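Local coordinates for protein beta-glucosidase (Chaetomella raphigera, PDB 6JXG) that probably hydrolyses terminal non-reducing beta-D-glucosyl residues with release of beta-D-glucose, as a secreted family 3 glycoside hydrolase of cellulose degradation, at residues N68-P73 with S507-G512; T376-M381 with P391-P396; G62-Q67 with S385-F390; G75-S80 with D332-L337. All blocks are in the same frame, centred on the assembly; numbering follows the deposited sequence.

In the fold
Contacts 1, 3 and 4 join the N-terminal part of this family 3 glycosidase to its C-terminal part, whereas contact 2 lies wholly within the latter. Contacts 1 and 3 draw on one continuous run, 62-73, which leads on to the short helix of contact 4. Contacts 1, 2 and 4 are buried; contact 3 is only partly so, and its chemistry reflects this, with charged side chains, and waters bridging the backbones. Contact 1 relies on bonds to both backbone polar atoms of A71, contact 2 on a histidine face and apolar methyls, contact 4 on side chains set close against a glycine backbone. S511 and H378 tie contacts 1 and 2 together, and F390 packs against both.

Contact 1 (N68-P73 with S507-G512). With NAG (2-acetamido-2-deoxy-beta-D-glucopyranose), chain B.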
loop_
_atom_site.group_PDB
_atom_site.type_symbol
_atom_site.label_atom_id
_atom_site.label_comp_id
_atom_site.label_asym_id
_atom_site.label_seq_id
_atom_site.Cartn_x
_atom_site.Cartn_y
_atom_site.Cartn_z
ATOM N N ASN A 68 -7.057 18.720 11.657
ATOM C CA ASN A 68 -5.663 19.208 11.764
ATOM C C ASN A 68 -4.685 18.056 11.790
ATOM O O ASN A 68 -3.758 18.046 12.572
ATOM C CB ASN A 68 -5.479 20.033 13.015
ATOM C CG ASN A 68 -5.777 21.473 12.793
ATOM O OD1 ASN A 68 -5.572 22.011 11.683
ATOM N ND2 ASN A 68 -6.297 22.121 13.823
ATOM N N VAL A 69 -4.885 17.132 10.841
ATOM C CA VAL A 69 -3.930 16.085 10.589
ATOM C C VAL A 69 -3.533 16.149 9.078
ATOM O O VAL A 69 -4.120 16.867 8.297
ATOM C CB VAL A 69 -4.529 14.699 10.919
ATOM C CG1 VAL A 69 -5.006 14.657 12.350
ATOM C CG2 VAL A 69 -5.662 14.351 9.975
ATOM N N THR A 70 -2.523 15.400 8.713
ATOM C CA THR A 70 -2.042 15.365 7.336
ATOM C C THR A 70 -2.754 14.245 6.561
ATOM O O THR A 70 -2.826 13.115 7.023
ATOM C CB THR A 70 -0.514 15.137 7.305
ATOM O OG1 THR A 70 0.123 16.245 7.962
ATOM C CG2 THR A 70 0.057 15.070 5.880
ATOM N N ALA A 71 -3.159 14.550 5.334
ATOM C CA ALA A 71 -3.704 13.556 4.436
ATOM C C ALA A 71 -2.561 13.166 3.455
ATOM O O ALA A 71 -2.283 13.873 2.488
ATOM C CB ALA A 71 -4.935 14.084 3.717
ATOM N N PHE A 72 -1.812 12.131 3.837
ATOM C CA PHE A 72 -0.669 11.696 3.102
ATOM C C PHE A 72 -1.110 11.032 1.799
ATOM O O PHE A 72 -2.257 10.645 1.648
ATOM C CB PHE A 72 0.162 10.703 3.899
ATOM C CG PHE A 72 0.810 11.267 5.165
ATOM C CD1 PHE A 72 2.008 11.948 5.126
ATOM C CD2 PHE A 72 0.161 11.171 6.374
ATOM C CE1 PHE A 72 2.549 12.460 6.310
ATOM C CE2 PHE A 72 0.714 11.661 7.541
ATOM C CZ PHE A 72 1.909 12.339 7.475
ATOM N N PRO A 73 -0.199 10.901 0.830
ATOM C CA PRO A 73 -0.459 10.096 -0.360
ATOM C C PRO A 73 -0.840 8.664 -0.014
ATOM O O PRO A 73 -0.467 8.112 1.064
ATOM C CB PRO A 73 0.880 10.112 -1.097
ATOM C CG PRO A 73 1.549 11.357 -0.665
ATOM C CD PRO A 73 1.087 11.611 0.754
ATOM N N SER A 507 -2.742 11.097 -4.577
ATOM C CA SER A 507 -1.550 11.583 -3.872
ATOM C C SER A 507 -1.773 12.554 -2.723
ATOM O O SER A 507 -0.827 13.181 -2.257
ATOM C CB SER A 507 -0.499 12.147 -4.889
ATOM O OG SER A 507 -0.924 13.312 -5.584
ATOM N N GLY A 508 -2.990 12.608 -2.171
ATOM C CA GLY A 508 -3.172 13.334 -0.938
ATOM C C GLY A 508 -3.126 14.835 -1.105
ATOM O O GLY A 508 -3.166 15.372 -2.242
ATOM N N GLN A 509 -2.946 15.520 0.032
ATOM C CA GLN A 509 -3.162 16.974 0.116
ATOM C C GLN A 509 -2.290 17.828 -0.773
ATOM O O GLN A 509 -2.735 18.926 -1.231
ATOM C CB GLN A 509 -3.048 17.469 1.566
ATOM C CG GLN A 509 -1.625 17.373 2.175
ATOM C CD GLN A 509 -1.639 17.564 3.674
ATOM O OE1 GLN A 509 -2.466 16.978 4.376
ATOM N NE2 GLN A 509 -0.743 18.401 4.177
ATOM N N GLU A 510 -1.060 17.362 -0.981
ATOM C CA GLU A 510 -0.132 18.106 -1.825
ATOM C C GLU A 510 -0.149 17.754 -3.326
ATOM O O GLU A 510 0.647 18.309 -4.097
ATOM C CB GLU A 510 1.289 18.006 -1.250
ATOM C CG GLU A 510 1.442 18.909 -0.024
ATOM C CD GLU A 510 1.698 20.371 -0.300
ATOM O OE1 GLU A 510 2.398 20.723 -1.318
ATOM O OE2 GLU A 510 1.203 21.185 0.515
ATOM N N SER A 511 -1.128 16.959 -3.738
ATOM C CA SER A 511 -1.261 16.462 -5.122
ATOM C C SER A 511 -0.852 17.481 -6.211
ATOM O O SER A 511 0.073 17.241 -6.998
ATOM C CB SER A 511 -2.724 15.986 -5.368
ATOM O OG SER A 511 -2.910 15.523 -6.696
ATOM N N GLY A 512 -1.580 18.578 -6.287
ATOM C CA GLY A 512 -1.394 19.553 -7.346
ATOM C C GLY A 512 -0.023 20.227 -7.307
ATOM O O GLY A 512 0.514 20.598 -8.379
HETATM C C1 NAG B . -6.582 23.531 13.738
HETATM C C2 NAG B . -7.828 24.016 14.474
HETATM C C3 NAG B . -7.831 25.534 14.465
HETATM C C4 NAG B . -6.568 26.002 15.156
HETATM C C5 NAG B . -5.432 25.509 14.277
HETATM C C6 NAG B . -4.033 25.973 14.657
HETATM C C7 NAG B . -9.825 22.628 14.388
HETATM C C8 NAG B . -11.035 22.161 13.637
HETATM N N2 NAG B . -9.035 23.527 13.827
HETATM O O3 NAG B . -8.963 25.954 15.185
HETATM O O4 NAG B . -6.587 27.410 15.275
HETATM O O5 NAG B . -5.450 24.110 14.375
HETATM O O6 NAG B . -3.988 25.760 16.047
HETATM O O7 NAG B . -9.582 22.189 15.501
HETATM O O HOH W 1 -0.067 18.767 6.955
#
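A type I beta turn from G508 to S511, closed by S511 N to G508 O, leads into helix 511-519 with E510 at the N-cap position, and it is this turn that meets the irregular run 68-73. The contact is a buried part of the seam between the N-terminal and C-terminal domains of a GH3 enzyme.

Two hydrogen bonds grip A71 by its backbone, one at its O and one at its N. Q509 N donates to A71 O over 3.0 Å, nearly straight at 172° and in the carbonyl plane. The same residue returns with its side chain: OE1 accepts from A71 N at 2.7 Å, the donor sitting 34° above the carbonyl plane. Q509 manages this with CG in the crowded position between its backbone N and carbonyl carbon and the chain extended beyond it. Its other amide branch is bridged by water, which lies 2.9 Å from Q509 NE2 and donates to T70 OG1 at 2.7 Å; T70 OG1 also bonds E97 of helix 84-100.

Packing fills in around these bonds. T70 CG2 touches Q509 OE1 at 3.5 Å, the two side chains crossing at about a right angle, and the same methyl lies over the centre of the F72 ring. G508, without a side chain, brings its CA to 3.6 Å from A71 O in a CA-H...O contact. Further along, P73 CG rests on the carbonyl of S507, 3.4 Å from S507 O.

At the far end the run carries an N-linked sugar, with N68 ND2 bonded covalently to NAG C1 at 1.4 Å.

Contact 2 (T376-M381 with P391-P396); sequences TGHLAM and PYLVAP
Neither 376-381 nor 391-396 is regular until the helix that starts at P396, and the two backbones draw nearest where the CA atoms of H378 and A395 are 6.0 Å apart, opening to 8.1 Å between those of A380 and L393. The imidazole of H378 is the centre of the contact. With CG anti to its backbone N (chi1 -167°), the ring reaches across to 391-396 and takes P396 CD over one face, 3.4 Å from the ring centroid and 13° off the normal, a CH-pi contact. L393 CD2 comes instead at the ring's edge, near its plane, 4.1 Å from H378 CD2. The other methyl of L393, CD1, packs on A380 CB at 3.7 Å, so one leucine fork serves both residues. Both ring nitrogens are spoken for beyond the two segments, ND1 by the carbonyl of D358 and NE2 by the hydroxyl of S511, which would fix the ring's rotation. The contact folds the middle of the long connection between strand 351-355 and helix 396-406 back onto its end, part of the crossover to the parallel strand 410-414. P396 also packs on F435 of strand 431-438 and on L515 of helix 511-519.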
loop_
_atom_site.group_PDB
_atom_site.type_symbol
_atom_site.label_atom_id
_atom_site.label_comp_id
_atom_site.label_asym_id
_atom_site.label_seq_id
_atom_site.Cartn_x
_atom_site.Cartn_y
_atom_site.Cartn_z
ATOM N N THR A 376 -15.683 13.507 -7.365
ATOM C CA THR A 376 -16.165 14.828 -7.768
ATOM C C THR A 376 -15.045 15.794 -7.477
ATOM O O THR A 376 -14.447 15.771 -6.388
ATOM C CB THR A 376 -17.415 15.220 -6.968
ATOM O OG1 THR A 376 -18.422 14.268 -7.261
ATOM C CG2 THR A 376 -17.932 16.576 -7.420
ATOM N N GLY A 377 -14.738 16.664 -8.418
ATOM C CA GLY A 377 -13.522 17.417 -8.332
ATOM C C GLY A 377 -12.225 16.569 -8.277
ATOM O O GLY A 377 -12.231 15.381 -8.580
ATOM N N HIS A 378 -11.125 17.234 -7.921
ATOM C CA HIS A 378 -9.815 16.631 -7.842
ATOM C C HIS A 378 -9.766 15.413 -6.961
ATOM O O HIS A 378 -10.218 15.451 -5.841
ATOM C CB HIS A 378 -8.787 17.615 -7.393
ATOM C CG HIS A 378 -7.414 17.106 -7.614
ATOM N ND1 HIS A 378 -7.013 16.581 -8.824
ATOM C CD2 HIS A 378 -6.370 16.961 -6.768
ATOM C CE1 HIS A 378 -5.756 16.177 -8.714
ATOM N NE2 HIS A 378 -5.355 16.381 -7.477
ATOM N N LEU A 379 -9.266 14.316 -7.520
ATOM C CA LEU A 379 -9.245 13.065 -6.842
ATOM C C LEU A 379 -7.863 12.841 -6.195
ATOM O O LEU A 379 -6.864 12.754 -6.944
ATOM C CB LEU A 379 -9.544 11.907 -7.807
ATOM C CG LEU A 379 -9.466 10.514 -7.198
ATOM C CD1 LEU A 379 -10.623 10.310 -6.219
ATOM C CD2 LEU A 379 -9.554 9.443 -8.228
ATOM N N ALA A 380 -7.836 12.659 -4.863
ATOM C CA ALA A 380 -6.553 12.537 -4.166
ATOM C C ALA A 380 -6.487 11.433 -3.154
ATOM O O ALA A 380 -5.447 11.203 -2.515
ATOM C CB ALA A 380 -6.158 13.866 -3.559
ATOM N N MET A 381 -7.556 10.641 -3.132
ATOM C CA MET A 381 -7.757 9.573 -2.152
ATOM C C MET A 381 -8.956 8.733 -2.726
ATOM O O MET A 381 -9.940 9.346 -3.203
ATOM C CB MET A 381 -8.214 10.313 -0.886
ATOM C CG MET A 381 -8.192 9.497 0.282
ATOM S SD MET A 381 -8.426 10.305 1.752
ATOM C CE MET A 381 -7.145 11.543 1.809
ATOM N N PRO A 391 -6.663 18.670 5.326
ATOM C CA PRO A 391 -6.584 20.032 5.919
ATOM C C PRO A 391 -6.671 21.120 4.834
ATOM O O PRO A 391 -7.009 22.250 5.130
ATOM C CB PRO A 391 -5.200 20.077 6.590
ATOM C CG PRO A 391 -4.409 19.018 5.889
ATOM C CD PRO A 391 -5.365 17.996 5.313
ATOM N N TYR A 392 -6.407 20.736 3.603
ATOM C CA TYR A 392 -6.486 21.582 2.393
ATOM C C TYR A 392 -6.198 20.576 1.277
ATOM O O TYR A 392 -5.778 19.448 1.557
ATOM C CB TYR A 392 -5.428 22.701 2.420
ATOM C CG TYR A 392 -4.010 22.243 2.483
ATOM C CD1 TYR A 392 -3.299 21.910 1.328
ATOM C CD2 TYR A 392 -3.351 22.093 3.704
ATOM C CE1 TYR A 392 -2.004 21.443 1.380
ATOM C CE2 TYR A 392 -2.033 21.648 3.760
ATOM C CZ TYR A 392 -1.372 21.287 2.581
ATOM O OH TYR A 392 -0.038 20.825 2.636
ATOM N N LEU A 393 -6.505 20.909 0.042
ATOM C CA LEU A 393 -6.120 20.016 -1.080
ATOM C C LEU A 393 -5.665 20.935 -2.192
ATOM O O LEU A 393 -6.476 21.730 -2.704
ATOM C CB LEU A 393 -7.293 19.134 -1.524
ATOM C CG LEU A 393 -7.056 18.333 -2.824
ATOM C CD1 LEU A 393 -5.845 17.437 -2.674
ATOM C CD2 LEU A 393 -8.299 17.540 -3.191
ATOM N N VAL A 394 -4.377 20.900 -2.518
ATOM C CA VAL A 394 -3.880 21.656 -3.669
ATOM C C VAL A 394 -4.338 20.964 -4.999
ATOM O O VAL A 394 -3.836 19.910 -5.362
ATOM C CB VAL A 394 -2.358 21.811 -3.671
ATOM C CG1 VAL A 394 -1.952 22.682 -4.864
ATOM C CG2 VAL A 394 -1.851 22.390 -2.378
ATOM N N ALA A 395 -5.336 21.539 -5.655
ATOM C CA ALA A 395 -5.767 21.018 -6.935
ATOM C C ALA A 395 -4.811 21.424 -8.051
ATOM O O ALA A 395 -4.108 22.398 -7.925
ATOM C CB ALA A 395 -7.158 21.500 -7.259
ATOM N N PRO A 396 -4.827 20.700 -9.175
ATOM C CA PRO A 396 -3.895 21.093 -10.261
ATOM C C PRO A 396 -3.977 22.588 -10.633
ATOM O O PRO A 396 -2.965 23.260 -10.777
ATOM C CB PRO A 396 -4.362 20.236 -11.424
ATOM C CG PRO A 396 -4.812 18.969 -10.772
ATOM C CD PRO A 396 -5.527 19.454 -9.479
#

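Contact 3 (G62-Q67 with S385-F390)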
loop_
_atom_site.group_PDB
_atom_site.type_symbol
_atom_site.label_atom_id
_atom_site.label_comp_id
_atom_site.label_asym_id
_atom_site.label_seq_id
_atom_site.Cartn_x
_atom_site.Cartn_y
_atom_site.Cartn_z
ATOM N N GLY A 62 -3.228 8.378 6.879
ATOM C CA GLY A 62 -3.463 9.527 7.734
ATOM C C GLY A 62 -4.488 9.206 8.791
ATOM O O GLY A 62 -5.245 8.204 8.683
ATOM N N ILE A 63 -4.580 10.104 9.779
ATOM C CA ILE A 63 -5.491 9.849 10.911
ATOM C C ILE A 63 -6.903 10.106 10.426
ATOM O O ILE A 63 -7.203 11.218 9.876
ATOM C CB ILE A 63 -5.235 10.813 12.070
ATOM C CG1 ILE A 63 -3.745 10.930 12.410
ATOM C CG2 ILE A 63 -6.090 10.385 13.276
ATOM C CD1 ILE A 63 -3.028 9.621 12.651
ATOM N N ARG A 64 -7.760 9.099 10.522
ATOM C CA ARG A 64 -9.157 9.242 10.139
ATOM C C ARG A 64 -9.963 10.058 11.214
ATOM O O ARG A 64 -9.671 9.990 12.410
ATOM C CB ARG A 64 -9.751 7.869 9.966
ATOM C CG ARG A 64 -11.103 7.843 9.255
ATOM C CD ARG A 64 -11.579 6.375 9.212
ATOM N NE ARG A 64 -12.909 6.368 8.627
ATOM C CZ ARG A 64 -13.790 5.348 8.732
ATOM N NH1 ARG A 64 -13.508 4.230 9.392
ATOM N NH2 ARG A 64 -14.977 5.503 8.171
ATOM N N PHE A 65 -10.882 10.872 10.718
ATOM C CA PHE A 65 -11.891 11.671 11.468
ATOM C C PHE A 65 -11.302 12.957 12.099
ATOM O O PHE A 65 -11.937 14.022 12.080
ATOM C CB PHE A 65 -12.656 10.834 12.536
ATOM C CG PHE A 65 -13.452 9.669 11.977
ATOM C CD1 PHE A 65 -14.528 9.883 11.124
ATOM C CD2 PHE A 65 -13.192 8.371 12.334
ATOM C CE1 PHE A 65 -15.289 8.844 10.619
ATOM C CE2 PHE A 65 -13.992 7.323 11.832
ATOM C CZ PHE A 65 -15.034 7.571 10.986
ATOM N N VAL A 66 -10.144 12.861 12.715
ATOM C CA VAL A 66 -9.569 13.966 13.471
ATOM C C VAL A 66 -9.138 15.133 12.573
ATOM O O VAL A 66 -8.560 14.950 11.491
ATOM C CB VAL A 66 -8.374 13.449 14.284
ATOM C CG1 VAL A 66 -7.763 14.519 15.152
ATOM C CG2 VAL A 66 -8.783 12.279 15.130
ATOM N N GLN A 67 -9.429 16.358 13.018
ATOM C CA GLN A 67 -9.062 17.516 12.291
ATOM C C GLN A 67 -7.580 17.875 12.550
ATOM O O GLN A 67 -6.939 17.378 13.533
ATOM C CB GLN A 67 -9.992 18.695 12.608
ATOM C CG GLN A 67 -11.447 18.453 12.388
ATOM C CD GLN A 67 -11.683 17.974 10.984
ATOM O OE1 GLN A 67 -11.315 18.660 10.065
ATOM N NE2 GLN A 67 -12.218 16.753 10.807
ATOM N N SER A 385 -12.551 3.320 4.830
ATOM C CA SER A 385 -11.903 3.518 6.100
ATOM C C SER A 385 -10.489 4.014 5.984
ATOM O O SER A 385 -9.978 4.625 6.913
ATOM C CB SER A 385 -11.889 2.211 6.894
ATOM O OG SER A 385 -11.024 1.324 6.206
ATOM N N GLY A 386 -9.857 3.787 4.828
ATOM C CA GLY A 386 -8.444 4.205 4.583
ATOM C C GLY A 386 -8.277 5.657 4.134
ATOM O O GLY A 386 -7.558 5.949 3.144
ATOM N N THR A 387 -8.974 6.536 4.841
ATOM C CA THR A 387 -9.124 7.940 4.523
ATOM C C THR A 387 -8.783 8.835 5.677
ATOM O O THR A 387 -8.616 8.381 6.813
ATOM C CB THR A 387 -10.549 8.254 4.005
ATOM O OG1 THR A 387 -11.564 7.881 4.962
ATOM C CG2 THR A 387 -10.760 7.459 2.625
ATOM N N ALA A 388 -8.804 10.134 5.386
ATOM C CA ALA A 388 -8.566 11.228 6.341
ATOM C C ALA A 388 -9.264 12.453 5.759
ATOM O O ALA A 388 -9.546 12.455 4.576
ATOM C CB ALA A 388 -7.116 11.534 6.508
ATOM N N ASP A 389 -9.481 13.449 6.617
ATOM C CA ASP A 389 -10.060 14.744 6.204
ATOM C C ASP A 389 -8.876 15.564 5.730
ATOM O O ASP A 389 -7.843 15.553 6.383
ATOM C CB ASP A 389 -10.772 15.406 7.349
ATOM C CG ASP A 389 -12.166 14.812 7.604
ATOM O OD1 ASP A 389 -12.535 13.742 7.053
ATOM O OD2 ASP A 389 -12.900 15.483 8.359
ATOM N N PHE A 390 -8.960 16.135 4.526
ATOM C CA PHE A 390 -7.907 16.975 4.031
ATOM C C PHE A 390 -7.864 18.256 4.854
ATOM O O PHE A 390 -8.926 18.866 5.057
ATOM C CB PHE A 390 -8.174 17.412 2.592
ATOM C CG PHE A 390 -8.179 16.286 1.584
ATOM C CD1 PHE A 390 -7.017 15.844 1.066
ATOM C CD2 PHE A 390 -9.383 15.720 1.139
ATOM C CE1 PHE A 390 -6.996 14.861 0.086
ATOM C CE2 PHE A 390 -9.386 14.747 0.169
ATOM C CZ PHE A 390 -8.187 14.303 -0.346
HETATM O O HOH W 2 -6.046 6.740 6.466
HETATM O O HOH W 3 -9.128 13.188 9.455
HETATM O O HOH W 4 -13.291 8.852 6.818
HETATM O O HOH W 5 -11.648 11.082 8.005
HETATM O O HOH W 6 -14.405 13.884 10.676
#
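Two irregular segments run in the same general direction and come closest at R64 and A388, whose CA atoms are 4.3 Å apart; waters bridge the gap. One such water donates to I63 O and V66 O and accepts from D389 N at 2.9 Å. R64 lies along 385-387, its chain extended from CG to NE and CD resting 3.3 Å from S385 O. S385 CA sits over the centre of one guanidinium face, 3.6 Å above the plane, while F65 CZ covers the opposite face nearer the rim. A water in the guanidinium plane links R64 NE to T387 OG1, which also hydrogen-bonds the carbonyl of G384; salt bridges from NH1 to D58 and from NH2 to D371 hold the guanidinium at its tip. At the other end Q67, bent at chi2, turns its amide back so that NE2 donates to D389 OD2, 2.8 Å away and fairly straight at 165°. The carboxylate oxygen lies in the amide plane but is met from 32° above its own. D389 OD1 salt-bridges R372. This polar packing sits at the junction of the TIM-barrel-like and C-terminal domains, where GH3 beta-glucosidases characteristically form their active site.

Contact 4 (G75-S80 with D332-L337); sequences GIQTAS and DGIVLL
Q77 brings NE2 over the face of the peptide joining G333 to I334, 3.4 Å from G333 C and 3.5 Å from I334 N. CG is anti to the backbone N (chi1 -176°) and the chain bends at chi2, so the end leaves the helix and reaches the turn before strand 335-339. Weak hydrogen bonds with A504 O and V506 N steady the amide from outside. About one turn on, S80 approaches from the same side: its CB lies 3.4 Å from G333 O, and the CA atoms of S80 and G333 are 4.6 Å apart. G333 has no side chain to hold the two backbones off, and the packing here is close. The S80 hydroxyl turns back instead of crossing, donating to I76 O at 2.7 Å from 30° above the carbonyl plane; that oxygen also takes the helical bond from S80 N, two donors on one acceptor. So segment 75-80 is set against the link between helix 323-332 and the edge strand 335-339. This strand runs antiparallel to 498-503 through V335 and W503, I334 packs on L515 and I518 of helix 511-519, and T78 faces I87 and R90 of helix 84-100.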
loop_
_atom_site.group_PDB
_atom_site.type_symbol
_atom_site.label_atom_id
_atom_site.label_comp_id
_atom_site.label_asym_id
_atom_site.label_seq_id
_atom_site.Cartn_x
_atom_site.Cartn_y
_atom_site.Cartn_z
ATOM N N GLY A 75 -1.070 4.527 -0.266
ATOM C CA GLY A 75 -0.087 3.469 -0.316
ATOM C C GLY A 75 0.478 3.271 -1.705
ATOM O O GLY A 75 1.671 3.123 -1.881
ATOM N N ILE A 76 -0.386 3.243 -2.711
ATOM C CA ILE A 76 0.053 2.823 -4.035
ATOM C C ILE A 76 0.883 3.920 -4.648
ATOM O O ILE A 76 1.831 3.598 -5.417
ATOM C CB ILE A 76 -1.140 2.369 -4.942
ATOM C CG1 ILE A 76 -0.658 1.594 -6.177
ATOM C CG2 ILE A 76 -2.002 3.558 -5.370
ATOM C CD1 ILE A 76 0.090 0.315 -5.873
ATOM N N GLN A 77 0.534 5.184 -4.361
ATOM C CA GLN A 77 1.373 6.362 -4.755
ATOM C C GLN A 77 2.720 6.314 -4.103
ATOM O O GLN A 77 3.749 6.602 -4.755
ATOM C CB GLN A 77 0.707 7.706 -4.413
ATOM C CG GLN A 77 1.521 8.962 -4.900
ATOM C CD GLN A 77 1.270 9.095 -6.372
ATOM O OE1 GLN A 77 0.387 8.416 -6.844
ATOM N NE2 GLN A 77 1.936 10.029 -7.068
ATOM N N THR A 78 2.735 5.920 -2.834
ATOM C CA THR A 78 3.980 5.746 -2.064
ATOM C C THR A 78 4.876 4.647 -2.694
ATOM O O THR A 78 6.088 4.845 -2.883
ATOM C CB THR A 78 3.602 5.489 -0.595
ATOM O OG1 THR A 78 2.887 6.611 -0.118
ATOM C CG2 THR A 78 4.783 5.231 0.250
ATOM N N ALA A 79 4.267 3.516 -3.049
ATOM C CA ALA A 79 5.014 2.431 -3.750
ATOM C C ALA A 79 5.541 2.893 -5.056
ATOM O O ALA A 79 6.684 2.538 -5.400
ATOM C CB ALA A 79 4.214 1.172 -3.922
ATOM N N SER A 80 4.776 3.725 -5.766
ATOM C CA SER A 80 5.149 4.237 -7.078
ATOM C C SER A 80 6.406 5.098 -7.122
ATOM O O SER A 80 6.974 5.331 -8.209
ATOM C CB SER A 80 4.004 4.980 -7.787
ATOM O OG SER A 80 2.817 4.150 -7.904
ATOM N N ASP A 332 7.236 12.549 -6.625
ATOM C CA ASP A 332 8.151 11.530 -7.073
ATOM C C ASP A 332 7.481 10.184 -7.373
ATOM O O ASP A 332 8.126 9.293 -7.877
ATOM C CB ASP A 332 9.293 11.313 -6.078
ATOM C CG ASP A 332 10.236 12.476 -5.932
ATOM O OD1 ASP A 332 10.167 13.463 -6.701
ATOM O OD2 ASP A 332 11.140 12.331 -5.063
ATOM N N GLY A 333 6.190 10.025 -7.089
ATOM C CA GLY A 333 5.469 8.838 -7.491
ATOM C C GLY A 333 4.693 9.000 -8.775
ATOM O O GLY A 333 4.042 8.028 -9.225
ATOM N N ILE A 334 4.657 10.224 -9.322
ATOM C CA ILE A 334 4.125 10.435 -10.677
ATOM C C ILE A 334 4.884 9.599 -11.695
ATOM O O ILE A 334 6.073 9.544 -11.635
ATOM C CB ILE A 334 4.142 11.914 -11.030
ATOM C CG1 ILE A 334 3.157 12.690 -10.107
ATOM C CG2 ILE A 334 3.786 12.100 -12.490
ATOM C CD1 ILE A 334 3.130 14.209 -10.353
ATOM N N VAL A 335 4.189 8.952 -12.634
ATOM C CA VAL A 335 4.834 8.203 -13.651
ATOM C C VAL A 335 4.531 8.861 -14.996
ATOM O O VAL A 335 3.370 9.009 -15.365
ATOM C CB VAL A 335 4.340 6.738 -13.667
ATOM C CG1 VAL A 335 5.095 5.960 -14.733
ATOM C CG2 VAL A 335 4.535 6.126 -12.293
ATOM N N LEU A 336 5.565 9.277 -15.716
ATOM C CA LEU A 336 5.384 9.734 -17.084
ATOM C C LEU A 336 5.273 8.578 -18.052
ATOM O O LEU A 336 6.210 7.790 -18.165
ATOM C CB LEU A 336 6.544 10.692 -17.459
ATOM C CG LEU A 336 6.530 11.439 -18.809
ATOM C CD1 LEU A 336 5.323 12.383 -18.920
ATOM C CD2 LEU A 336 7.844 12.200 -19.102
ATOM N N LEU A 337 4.126 8.483 -18.759
ATOM C CA LEU A 337 3.890 7.352 -19.674
ATOM C C LEU A 337 4.234 7.573 -21.133
ATOM O O LEU A 337 4.743 6.654 -21.796
ATOM C CB LEU A 337 2.425 6.816 -19.586
ATOM C CG LEU A 337 2.026 6.237 -18.203
ATOM C CD1 LEU A 337 0.531 5.811 -18.227
ATOM C CD2 LEU A 337 2.873 5.042 -17.758
#